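Local atomic coordinates of 4-alpha-glucanotransferase (Corynebacterium glutamicum, PDB entry 5B68), a protein that is an amylomaltase, also called disproportionating enzyme, that joins an N-terminal beta-sandwich domain to a TIM-barrel domain. Residues Ala164-Ala169 against Ile493-Ala498; Leu217-His222 against Pro245-Val250; Ala369-Ala374 against Ile381-Asp386; Thr449-Arg452 against Gly456-Val459. All blocks are in the same frame, centred on the assembly; numbering follows the deposited sequence.

Contact 1. Residues Ala164-Ala169 against Ile493-Ala498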
loop_
_atom_site.group_PDB
_atom_site.type_symbol
_atom_site.label_atom_id
_atom_site.label_comp_id
_atom_site.label_asym_id
_atom_site.label_seq_id
_atom_site.Cartn_x
_atom_site.Cartn_y
_atom_site.Cartn_z
ATOM N N ALA A 164 14.230 16.437 -1.627
ATOM C CA ALA A 164 14.278 16.438 -3.068
ATOM C C ALA A 164 14.377 14.993 -3.689
ATOM O O ALA A 164 13.752 14.729 -4.679
ATOM C CB ALA A 164 15.433 17.338 -3.551
ATOM N N ARG A 165 15.161 14.101 -3.056
ATOM C CA ARG A 165 15.421 12.782 -3.594
ATOM C C ARG A 165 15.778 11.794 -2.480
ATOM O O ARG A 165 16.554 12.086 -1.563
ATOM C CB ARG A 165 16.561 12.874 -4.585
ATOM C CG ARG A 165 16.759 11.616 -5.464
ATOM C CD ARG A 165 17.985 11.784 -6.377
ATOM N NE ARG A 165 18.319 10.539 -7.112
ATOM C CZ ARG A 165 17.645 10.048 -8.143
ATOM N NH1 ARG A 165 18.120 8.958 -8.743
ATOM N NH2 ARG A 165 16.526 10.627 -8.636
ATOM N N LEU A 166 15.173 10.627 -2.554
ATOM C CA LEU A 166 15.476 9.504 -1.674
ATOM C C LEU A 166 16.944 9.045 -1.895
ATOM O O LEU A 166 17.315 8.782 -3.038
ATOM C CB LEU A 166 14.539 8.336 -2.028
ATOM C CG LEU A 166 13.135 8.544 -1.580
ATOM C CD1 LEU A 166 12.190 7.648 -2.307
ATOM C CD2 LEU A 166 13.039 8.335 -0.069
ATOM N N SER A 167 17.722 8.992 -0.835
ATOM C CA SER A 167 19.139 8.529 -0.891
ATOM C C SER A 167 19.291 7.095 -1.396
ATOM O O SER A 167 20.304 6.792 -2.079
ATOM C CB SER A 167 19.788 8.703 0.469
ATOM O OG SER A 167 19.639 10.015 0.874
ATOM N N THR A 168 18.297 6.219 -1.159
ATOM C CA THR A 168 18.407 4.842 -1.640
ATOM C C THR A 168 18.421 4.750 -3.187
ATOM O O THR A 168 18.876 3.739 -3.758
ATOM C CB THR A 168 17.235 3.965 -1.137
ATOM O OG1 THR A 168 16.007 4.670 -1.320
ATOM C CG2 THR A 168 17.428 3.534 0.370
ATOM N N ALA A 169 17.831 5.731 -3.869
ATOM C CA ALA A 169 17.709 5.702 -5.342
ATOM C C ALA A 169 19.114 5.594 -5.985
ATOM O O ALA A 169 19.405 4.629 -6.713
ATOM C CB ALA A 169 16.903 6.916 -5.848
ATOM N N ILE A 493 5.401 13.694 1.122
ATOM C CA ILE A 493 5.357 13.053 2.424
ATOM C C ILE A 493 5.785 11.579 2.355
ATOM O O ILE A 493 6.398 11.106 3.254
ATOM C CB ILE A 493 3.974 13.258 3.055
ATOM C CG1 ILE A 493 3.804 14.749 3.472
ATOM C CG2 ILE A 493 3.752 12.341 4.281
ATOM C CD1 ILE A 493 2.345 15.152 3.719
ATOM N N LEU A 494 5.420 10.841 1.311
ATOM C CA LEU A 494 5.926 9.529 1.141
ATOM C C LEU A 494 7.461 9.561 1.103
ATOM O O LEU A 494 8.141 8.768 1.777
ATOM C CB LEU A 494 5.335 8.912 -0.137
ATOM C CG LEU A 494 5.939 7.623 -0.636
ATOM C CD1 LEU A 494 5.721 6.537 0.384
ATOM C CD2 LEU A 494 5.286 7.245 -1.947
ATOM N N ALA A 495 8.030 10.485 0.344
ATOM C CA ALA A 495 9.489 10.593 0.251
ATOM C C ALA A 495 10.117 10.969 1.602
ATOM O O ALA A 495 11.165 10.382 1.974
ATOM C CB ALA A 495 9.928 11.563 -0.826
ATOM N N LEU A 496 9.445 11.852 2.323
ATOM C CA LEU A 496 9.912 12.275 3.627
ATOM C C LEU A 496 9.942 11.105 4.597
ATOM O O LEU A 496 10.983 10.864 5.198
ATOM C CB LEU A 496 9.077 13.402 4.189
ATOM C CG LEU A 496 9.342 13.870 5.641
ATOM C CD1 LEU A 496 10.767 14.301 5.885
ATOM C CD2 LEU A 496 8.359 14.994 5.945
ATOM N N GLU A 497 8.827 10.435 4.764
ATOM C CA GLU A 497 8.796 9.303 5.682
ATOM C C GLU A 497 9.794 8.171 5.334
ATOM O O GLU A 497 10.468 7.596 6.227
ATOM C CB GLU A 497 7.391 8.845 5.886
ATOM C CG GLU A 497 6.547 9.797 6.735
ATOM C CD GLU A 497 7.108 10.017 8.105
ATOM O OE1 GLU A 497 7.389 9.020 8.841
ATOM O OE2 GLU A 497 7.279 11.212 8.486
ATOM N N ALA A 498 9.883 7.835 4.052
ATOM C CA ALA A 498 10.887 6.911 3.576
ATOM C C ALA A 498 12.326 7.366 3.795
ATOM O O ALA A 498 13.173 6.571 4.233
ATOM C CB ALA A 498 10.620 6.511 2.099
#
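Leu166 reaches across to one side of the helix that carries Ala495 and Ala498. The contact is plain packing on the outside of the TIM-barrel. It joins the loop leading into helix 167-174 to helix 487-500. The CD2 branch of Leu166 does the touching. It lies 3.7 Å from CB of Ala498. The same CD2 sits 3.4 Å from the carbonyl O of Ala495, so it meets the backbone as well as a side chain. Nearer its own backbone, CG of Leu166 is 4.5 Å from CB of Ala495. Ala495 and Ala498 are three positions apart, about one turn, and both turn their CB atoms toward the loop. Two small residues in this place let the leucine come near the helix backbone. The leucine side chain leaves the backbone with CG anti to the carbonyl carbon (chi1 -73°), and this carries the branch over to the helix.

A second shell packs round both partners. Leu166 also packs on Val505 of strand 504-507 and on Ile526, and its backbone is hydrogen-bonded to Arg524. Ala498 rests on the same Val505, so the strand closes one side of the leucine's site. Ser167 OG is hydrogen-bonded to Glu499 near the end of helix 487-500, and Thr168 OG1 to the carbonyl O of Ala503, just before strand 504-507. On the far side of helix 487-500, Glu497 makes a salt bridge with Arg448. Within segment 164-169, CB of helical Ala169 lies over one face of the Arg165 guanidinium, offset toward its rim and 3.6 Å above the plane.

Contact 2. Residues Leu217-His222 against Pro245-Val250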
loop_
_atom_site.group_PDB
_atom_site.type_symbol
_atom_site.label_atom_id
_atom_site.label_comp_id
_atom_site.label_asym_id
_atom_site.label_seq_id
_atom_site.Cartn_x
_atom_site.Cartn_y
_atom_site.Cartn_z
ATOM N N LEU A 217 10.359 -8.869 0.022
ATOM C CA LEU A 217 9.095 -8.136 -0.231
ATOM C C LEU A 217 7.991 -9.048 0.136
ATOM O O LEU A 217 7.933 -10.204 -0.327
ATOM C CB LEU A 217 9.003 -7.703 -1.707
ATOM C CG LEU A 217 7.718 -7.178 -2.291
ATOM C CD1 LEU A 217 7.290 -5.899 -1.560
ATOM C CD2 LEU A 217 7.833 -6.807 -3.742
ATOM N N ILE A 218 7.051 -8.526 0.903
ATOM C CA ILE A 218 5.897 -9.247 1.333
ATOM C C ILE A 218 4.565 -8.555 0.994
ATOM O O ILE A 218 4.501 -7.434 0.484
ATOM C CB ILE A 218 5.973 -9.628 2.827
ATOM C CG1 ILE A 218 6.005 -8.352 3.702
ATOM C CG2 ILE A 218 7.196 -10.504 3.080
ATOM C CD1 ILE A 218 5.865 -8.601 5.168
ATOM N N ASN A 219 3.497 -9.300 1.192
ATOM C CA ASN A 219 2.151 -8.745 1.112
ATOM C C ASN A 219 1.911 -7.722 2.191
ATOM O O ASN A 219 2.589 -7.727 3.203
ATOM C CB ASN A 219 1.096 -9.852 1.262
ATOM C CG ASN A 219 1.300 -10.665 2.536
ATOM O OD1 ASN A 219 0.625 -10.463 3.599
ATOM N ND2 ASN A 219 2.231 -11.540 2.497
ATOM N N PRO A 220 0.858 -6.868 1.988
ATOM C CA PRO A 220 0.453 -5.969 3.045
ATOM C C PRO A 220 0.125 -6.775 4.298
ATOM O O PRO A 220 -0.432 -7.897 4.226
ATOM C CB PRO A 220 -0.834 -5.304 2.468
ATOM C CG PRO A 220 -0.736 -5.434 0.966
ATOM C CD PRO A 220 0.021 -6.718 0.786
ATOM N N MET A 221 0.437 -6.181 5.427
ATOM C CA MET A 221 0.215 -6.820 6.738
ATOM C C MET A 221 -0.737 -6.024 7.670
ATOM O O MET A 221 -0.722 -6.158 8.915
ATOM C CB MET A 221 1.563 -6.928 7.408
ATOM C CG MET A 221 2.636 -7.646 6.571
ATOM S SD MET A 221 2.296 -9.416 6.544
ATOM C CE MET A 221 2.986 -9.826 8.146
ATOM N N HIS A 222 -1.527 -5.181 7.038
ATOM C CA HIS A 222 -2.440 -4.297 7.736
ATOM C C HIS A 222 -3.544 -5.099 8.456
ATOM O O HIS A 222 -4.021 -6.138 7.989
ATOM C CB HIS A 222 -3.161 -3.358 6.786
ATOM C CG HIS A 222 -2.328 -2.676 5.759
ATOM N ND1 HIS A 222 -1.320 -1.808 6.096
ATOM C CD2 HIS A 222 -2.409 -2.661 4.402
ATOM C CE1 HIS A 222 -0.802 -1.301 4.987
ATOM N NE2 HIS A 222 -1.405 -1.851 3.954
ATOM N N PRO A 245 -2.965 -8.847 13.932
ATOM C CA PRO A 245 -2.489 -9.768 14.939
ATOM C C PRO A 245 -2.555 -11.262 14.608
ATOM O O PRO A 245 -1.950 -12.008 15.339
ATOM C CB PRO A 245 -3.355 -9.413 16.202
ATOM C CG PRO A 245 -4.013 -8.110 15.846
ATOM C CD PRO A 245 -4.228 -8.196 14.355
ATOM N N ILE A 246 -3.169 -11.655 13.498
ATOM C CA ILE A 246 -3.150 -13.050 13.048
ATOM C C ILE A 246 -1.762 -13.618 12.848
ATOM O O ILE A 246 -1.574 -14.854 12.907
ATOM C CB ILE A 246 -3.972 -13.258 11.829
ATOM C CG1 ILE A 246 -4.497 -14.718 11.787
ATOM C CG2 ILE A 246 -3.293 -12.836 10.520
ATOM C CD1 ILE A 246 -5.388 -14.928 10.594
ATOM N N TYR A 247 -0.813 -12.714 12.640
ATOM C CA TYR A 247 0.572 -13.059 12.388
ATOM C C TYR A 247 1.440 -13.252 13.640
ATOM O O TYR A 247 2.562 -13.668 13.528
ATOM C CB TYR A 247 1.220 -12.021 11.474
ATOM C CG TYR A 247 0.667 -11.947 10.071
ATOM C CD1 TYR A 247 0.846 -12.982 9.175
ATOM C CD2 TYR A 247 -0.007 -10.827 9.635
ATOM C CE1 TYR A 247 0.353 -12.909 7.900
ATOM C CE2 TYR A 247 -0.498 -10.751 8.370
ATOM C CZ TYR A 247 -0.318 -11.796 7.501
ATOM O OH TYR A 247 -0.803 -11.693 6.244
ATOM N N ILE A 248 0.919 -12.946 14.820
ATOM C CA ILE A 248 1.643 -13.153 16.009
ATOM C C ILE A 248 1.940 -14.647 16.204
ATOM O O ILE A 248 1.017 -15.495 16.036
ATOM C CB ILE A 248 0.846 -12.669 17.218
ATOM C CG1 ILE A 248 0.691 -11.124 17.191
ATOM C CG2 ILE A 248 1.534 -13.086 18.488
ATOM C CD1 ILE A 248 -0.296 -10.629 18.247
ATOM N N ARG A 249 3.182 -14.977 16.537
ATOM C CA ARG A 249 3.492 -16.324 16.983
ATOM C C ARG A 249 3.440 -16.291 18.480
ATOM O O ARG A 249 4.283 -15.716 19.128
ATOM C CB ARG A 249 4.875 -16.791 16.579
ATOM C CG ARG A 249 5.180 -18.150 17.189
ATOM C CD ARG A 249 6.321 -18.891 16.537
ATOM N NE ARG A 249 6.066 -19.267 15.160
ATOM C CZ ARG A 249 6.896 -20.024 14.467
ATOM N NH1 ARG A 249 7.986 -20.468 15.052
ATOM N NH2 ARG A 249 6.654 -20.325 13.212
ATOM N N VAL A 250 2.444 -16.947 19.023
ATOM C CA VAL A 250 2.160 -16.741 20.443
ATOM C C VAL A 250 3.227 -17.282 21.331
ATOM O O VAL A 250 3.523 -16.735 22.419
ATOM C CB VAL A 250 0.736 -17.272 20.823
ATOM C CG1 VAL A 250 -0.356 -16.641 19.968
ATOM C CG2 VAL A 250 0.670 -18.806 20.784
HETATM O O HOH W 1 -2.207 -9.372 5.719
#
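The Tyr247 ring is held between two aliphatic groups. Over the centre of one face stands CG2 of Ile246, 3.9 Å above the ring plane. The opposite face takes the end of Met221. Its CE is 3.5 Å from the centroid of the Tyr247 ring and only 13° off the normal, a CH-pi contact. The sulfur follows: SD of Met221 is 3.9 Å from the same centroid, so this is also a Met-aromatic contact. The bends of the methionine chain at chi2 and chi3 (-80°) fold SD and CE over the ring.

A water lies at the ring edge, in its plane. It is 2.8 Å from OH of Tyr247 and gives a hydrogen bond of 2.7 Å to the carbonyl O of Pro220. The buried hydroxyl is thus linked to the backbone of the other segment. The Asn219 and Tyr247 side chains come toward each other from opposite directions, and the amide plane is tilted 41° from the ring.

Tyr247 stands in a short 3-10 turn, closed by a bond of 3.1 Å from Ile248 N to Pro245 O. Its backbone is hydrogen-bonded to Phe198, and that of Met221 to Asn244. The contact lies near the C-terminal end of barrel strand 215-218, which runs beside strand 382-387. Helix 198-209 packs against Met221 and Ile248 through Phe198, while helix 286-301 meets Pro245 and Ile246 through Tyr290.

Contact 3. Residues Ala369-Ala374 against Ile381-Asp386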
loop_
_atom_site.group_PDB
_atom_site.type_symbol
_atom_site.label_atom_id
_atom_site.label_comp_id
_atom_site.label_asym_id
_atom_site.label_seq_id
_atom_site.Cartn_x
_atom_site.Cartn_y
_atom_site.Cartn_z
ATOM N N ALA A 369 11.770 -7.758 15.431
ATOM C CA ALA A 369 12.708 -8.880 15.535
ATOM C C ALA A 369 12.913 -9.544 14.171
ATOM O O ALA A 369 14.044 -9.934 13.864
ATOM C CB ALA A 369 12.216 -9.904 16.535
ATOM N N ALA A 370 11.851 -9.581 13.372
ATOM C CA ALA A 370 11.987 -10.109 12.006
ATOM C C ALA A 370 12.954 -9.241 11.198
ATOM O O ALA A 370 13.811 -9.769 10.448
ATOM C CB ALA A 370 10.677 -10.226 11.276
ATOM N N GLN A 371 12.787 -7.928 11.250
ATOM C CA GLN A 371 13.654 -7.035 10.490
ATOM C C GLN A 371 15.083 -7.156 10.981
ATOM O O GLN A 371 16.003 -7.105 10.220
ATOM C CB GLN A 371 13.180 -5.579 10.544
ATOM C CG GLN A 371 14.175 -4.571 9.999
ATOM C CD GLN A 371 14.286 -4.596 8.493
ATOM O OE1 GLN A 371 13.807 -5.498 7.857
ATOM N NE2 GLN A 371 14.943 -3.616 7.939
ATOM N N LYS A 372 15.250 -7.296 12.279
ATOM C CA LYS A 372 16.593 -7.447 12.819
ATOM C C LYS A 372 17.256 -8.723 12.312
ATOM O O LYS A 372 18.408 -8.743 11.997
ATOM C CB LYS A 372 16.554 -7.460 14.340
ATOM C CG LYS A 372 17.902 -7.487 15.012
ATOM C CD LYS A 372 17.748 -7.311 16.507
ATOM C CE LYS A 372 19.074 -7.042 17.169
ATOM N NZ LYS A 372 20.018 -8.142 16.910
ATOM N N ARG A 373 16.475 -9.778 12.227
ATOM C CA ARG A 373 16.977 -11.024 11.714
ATOM C C ARG A 373 17.411 -10.888 10.278
ATOM O O ARG A 373 18.444 -11.370 9.887
ATOM C CB ARG A 373 15.857 -12.027 11.730
ATOM C CG ARG A 373 15.783 -12.849 12.978
ATOM C CD ARG A 373 16.250 -14.235 12.624
ATOM N NE ARG A 373 15.218 -15.235 12.762
ATOM C CZ ARG A 373 15.415 -16.509 12.449
ATOM N NH1 ARG A 373 14.456 -17.389 12.607
ATOM N NH2 ARG A 373 16.589 -16.885 11.974
ATOM N N ALA A 374 16.583 -10.215 9.499
ATOM C CA ALA A 374 16.896 -10.020 8.090
ATOM C C ALA A 374 18.192 -9.252 7.894
ATOM O O ALA A 374 19.043 -9.601 7.094
ATOM C CB ALA A 374 15.757 -9.335 7.388
ATOM N N ILE A 381 18.626 -4.064 2.638
ATOM C CA ILE A 381 17.314 -3.472 2.809
ATOM C C ILE A 381 16.499 -4.145 3.905
ATOM O O ILE A 381 16.053 -3.494 4.807
ATOM C CB ILE A 381 16.543 -3.535 1.480
ATOM C CG1 ILE A 381 17.234 -2.652 0.460
ATOM C CG2 ILE A 381 15.101 -3.121 1.636
ATOM C CD1 ILE A 381 16.927 -3.028 -0.961
ATOM N N GLY A 382 16.385 -5.460 3.857
ATOM C CA GLY A 382 15.529 -6.147 4.801
ATOM C C GLY A 382 14.117 -6.380 4.305
ATOM O O GLY A 382 13.896 -6.613 3.151
ATOM N N ILE A 383 13.170 -6.388 5.222
ATOM C CA ILE A 383 11.791 -6.528 4.842
ATOM C C ILE A 383 11.384 -5.313 4.030
ATOM O O ILE A 383 11.670 -4.199 4.411
ATOM C CB ILE A 383 10.880 -6.625 6.074
ATOM C CG1 ILE A 383 11.371 -7.726 7.018
ATOM C CG2 ILE A 383 9.444 -6.856 5.644
ATOM C CD1 ILE A 383 11.680 -9.019 6.326
ATOM N N MET A 384 10.686 -5.558 2.937
ATOM C CA MET A 384 10.062 -4.498 2.187
ATOM C C MET A 384 8.558 -4.711 2.313
ATOM O O MET A 384 8.014 -5.694 1.911
ATOM C CB MET A 384 10.563 -4.511 0.738
ATOM C CG MET A 384 9.827 -3.632 -0.238
ATOM S SD MET A 384 10.479 -3.825 -1.909
ATOM C CE MET A 384 12.141 -3.259 -1.581
ATOM N N ALA A 385 7.911 -3.744 2.926
ATOM C CA ALA A 385 6.496 -3.766 3.143
ATOM C C ALA A 385 5.716 -3.323 1.893
ATOM O O ALA A 385 6.268 -2.702 0.953
ATOM C CB ALA A 385 6.210 -2.865 4.367
ATOM N N ASP A 386 4.451 -3.702 1.831
ATOM C CA ASP A 386 3.546 -3.332 0.736
ATOM C C ASP A 386 2.366 -2.562 1.348
ATOM O O ASP A 386 1.795 -3.029 2.312
ATOM C CB ASP A 386 3.047 -4.597 0.020
ATOM C CG ASP A 386 2.278 -4.339 -1.279
ATOM O OD1 ASP A 386 1.803 -3.239 -1.599
ATOM O OD2 ASP A 386 2.035 -5.303 -1.975
#
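Gln371 is the polar link between helix 349-376 and the start of barrel strand 382-387. Six residues separate the two segments, the first two still in the helix. Their axes come within 7.1 Å, and their directions differ by 129°.

Along the helix, Ala370 packs on Leu201 of helix 198-209. Gln371 follows, and its amide does most of the work. The side chain sets off with CG anti to the backbone N (chi1 169°) and then bends at chi2, which brings the amide alongside the strand. OE1 of Gln371 accepts a hydrogen bond of 2.9 Å from the backbone N of Ile383. The donor lies in the carbonyl plane, on a lone pair. NE2 of Gln371 gives a second, weak bond of 3.3 Å to the carbonyl O of Ile381. Gly382 lies between these two backbone partners. At its backbone angles (phi 93°) a side chain would be jammed against the preceding carbonyl O. The amide oxygen of Gln371 fills the side where it would point: OE1 is 3.6 Å from CA of Gly382. One turn on, Ala374 points its CB at the strand, 4.1 Å from CA of Gly382. The same Ala374 CB is 4.2 Å from CD1 of Ile383. Ala374 also packs on Ala205, and Ile383 on Ile218 of the adjacent strand.

The chemistry is that of an amide read from both ends. Its oxygen meets an N-H and its nitrogen meets a carbonyl, so the two bonds agree on which end is which. Together they should limit rotation of the amide, with the OE1 bond the firmer, and they tie the helix to the start of the strand.

Contact 4. Residues Thr449-Arg452 against Gly456-Val459. With SO4 (sulfate ion), chain F.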
loop_
_atom_site.group_PDB
_atom_site.type_symbol
_atom_site.label_atom_id
_atom_site.label_comp_id
_atom_site.label_asym_id
_atom_site.label_seq_id
_atom_site.Cartn_x
_atom_site.Cartn_y
_atom_site.Cartn_z
ATOM N N THR A 449 4.301 3.953 10.508
ATOM C CA THR A 449 4.134 2.597 11.030
ATOM C C THR A 449 4.560 1.518 9.992
ATOM O O THR A 449 5.330 0.605 10.322
ATOM C CB THR A 449 2.735 2.379 11.525
ATOM O OG1 THR A 449 2.499 3.298 12.613
ATOM C CG2 THR A 449 2.566 0.956 12.014
ATOM N N VAL A 450 4.167 1.706 8.751
ATOM C CA VAL A 450 4.516 0.787 7.662
ATOM C C VAL A 450 6.020 0.694 7.505
ATOM O O VAL A 450 6.565 -0.392 7.343
ATOM C CB VAL A 450 3.798 1.092 6.308
ATOM C CG1 VAL A 450 4.274 0.168 5.214
ATOM C CG2 VAL A 450 2.314 0.975 6.433
ATOM N N LEU A 451 6.699 1.824 7.600
ATOM C CA LEU A 451 8.136 1.882 7.423
ATOM C C LEU A 451 8.978 1.615 8.664
ATOM O O LEU A 451 10.172 1.534 8.569
ATOM C CB LEU A 451 8.527 3.241 6.849
ATOM C CG LEU A 451 8.185 3.398 5.373
ATOM C CD1 LEU A 451 7.893 4.837 5.035
ATOM C CD2 LEU A 451 9.300 2.847 4.506
ATOM N N ARG A 452 8.352 1.478 9.818
ATOM C CA ARG A 452 9.120 1.452 11.056
ATOM C C ARG A 452 10.113 0.306 11.129
ATOM O O ARG A 452 11.215 0.473 11.589
ATOM C CB ARG A 452 8.209 1.412 12.277
ATOM C CG ARG A 452 8.936 1.786 13.549
ATOM C CD ARG A 452 7.980 1.914 14.699
ATOM N NE ARG A 452 7.268 3.172 14.688
ATOM C CZ ARG A 452 7.801 4.349 14.990
ATOM N NH1 ARG A 452 7.051 5.423 14.964
ATOM N NH2 ARG A 452 9.071 4.454 15.319
ATOM N N GLY A 456 12.040 -0.839 3.022
ATOM C CA GLY A 456 11.437 -0.353 1.813
ATOM C C GLY A 456 9.940 -0.474 1.841
ATOM O O GLY A 456 9.372 -1.205 2.691
ATOM N N ILE A 457 9.296 0.282 0.979
ATOM C CA ILE A 457 7.849 0.249 0.829
ATOM C C ILE A 457 7.465 0.187 -0.644
ATOM O O ILE A 457 8.017 0.942 -1.457
ATOM C CB ILE A 457 7.192 1.473 1.512
ATOM C CG1 ILE A 457 5.669 1.402 1.458
ATOM C CG2 ILE A 457 7.683 2.809 0.925
ATOM C CD1 ILE A 457 5.029 2.489 2.326
ATOM N N ARG A 458 6.552 -0.718 -0.943
ATOM C CA ARG A 458 5.972 -0.807 -2.239
ATOM C C ARG A 458 4.563 -0.260 -2.134
ATOM O O ARG A 458 3.747 -0.752 -1.387
ATOM C CB ARG A 458 5.926 -2.248 -2.701
ATOM C CG ARG A 458 5.167 -2.431 -3.991
ATOM C CD ARG A 458 4.605 -3.823 -4.099
ATOM N NE ARG A 458 4.188 -4.083 -5.454
ATOM C CZ ARG A 458 2.940 -4.046 -5.860
ATOM N NH1 ARG A 458 1.979 -3.783 -5.010
ATOM N NH2 ARG A 458 2.664 -4.286 -7.119
ATOM N N VAL A 459 4.320 0.783 -2.905
ATOM C CA VAL A 459 3.061 1.536 -2.893
ATOM C C VAL A 459 2.151 0.997 -4.014
ATOM O O VAL A 459 2.372 1.304 -5.170
ATOM C CB VAL A 459 3.354 3.054 -3.036
ATOM C CG1 VAL A 459 2.082 3.879 -3.082
ATOM C CG2 VAL A 459 4.223 3.578 -1.881
HETATM S S SO4 F . 8.904 8.234 16.365
HETATM O O1 SO4 F . 8.689 8.836 17.707
HETATM O O2 SO4 F . 9.829 9.057 15.573
HETATM O O3 SO4 F . 7.550 8.147 15.710
HETATM O O4 SO4 F . 9.603 6.970 16.551
#
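Val450 and Leu451 both lie across Ile457, each at about a right angle to it. The pairs belong to the alpha/beta packing of the TIM-barrel: helix 441-452 on the outside, strand 456-459 in the wall, and a short turn between them. The two helix residues share out the isoleucine. Val450 takes its far end, with CG1 3.8 Å from CD1 of Ile457. Leu451 takes the part near the backbone, where its CD2 is 3.9 Å from CB of Ile457. The same CD2 is equally near CG2 of that residue. The isoleucine divides in this way because CG1 is anti to the backbone N (chi1 -176°), which sends CD1 out to the valine.

Other strands and helices close the site. Val450 also rests on Ala385 and Ile457 on Leu387, both from neighbouring strand 382-387. Leu451 packs on Ala501 and Ala503 in the loop before strand 504-507. In the turn, the hydroxyl of Ser454 lies between the last turn of the helix and the strand, hydrogen-bonded through OG to Val450 O and only weakly to Gly456 O.

Arg452 turns elsewhere. Its chain bends at chi3, and it grips a sulfate ion that probably came from the crystallisation liquor. Arg319 of helix 307-338 lies nearby, and Glu320 of that helix touches Arg452. The sulfate sulfur lies at the edge of the guanidinium, in its plane. Two hydrogen bonds hold it side by side: Arg452 NH1 to sulfate O3 at 2.9 Å, and Arg452 NH2 to sulfate O4, also at 2.9 Å.

How the contacts relate
Contacts 2, 3 and 4 follow one another along the chain and share the parallel barrel sheet, in which strand 382-387 lies between strands 215-218 and 456-459. Contacts 3 and 4 have centres about 10 Å apart, and a probable hydrogen bond of 2.8 Å runs between Ala385 O and Arg458 N. Contacts 2 and 3 meet similarly through Ile218 N and Met384 O, 3.2 Å apart. Contact 1 closes a long loop that encloses the other three. It touches contact 4, where Leu451 CD1 lies 3.7 Å from Ala498 N, but its centre is about 25 Å from that of contact 2. The sulfate belongs to contact 4 alone.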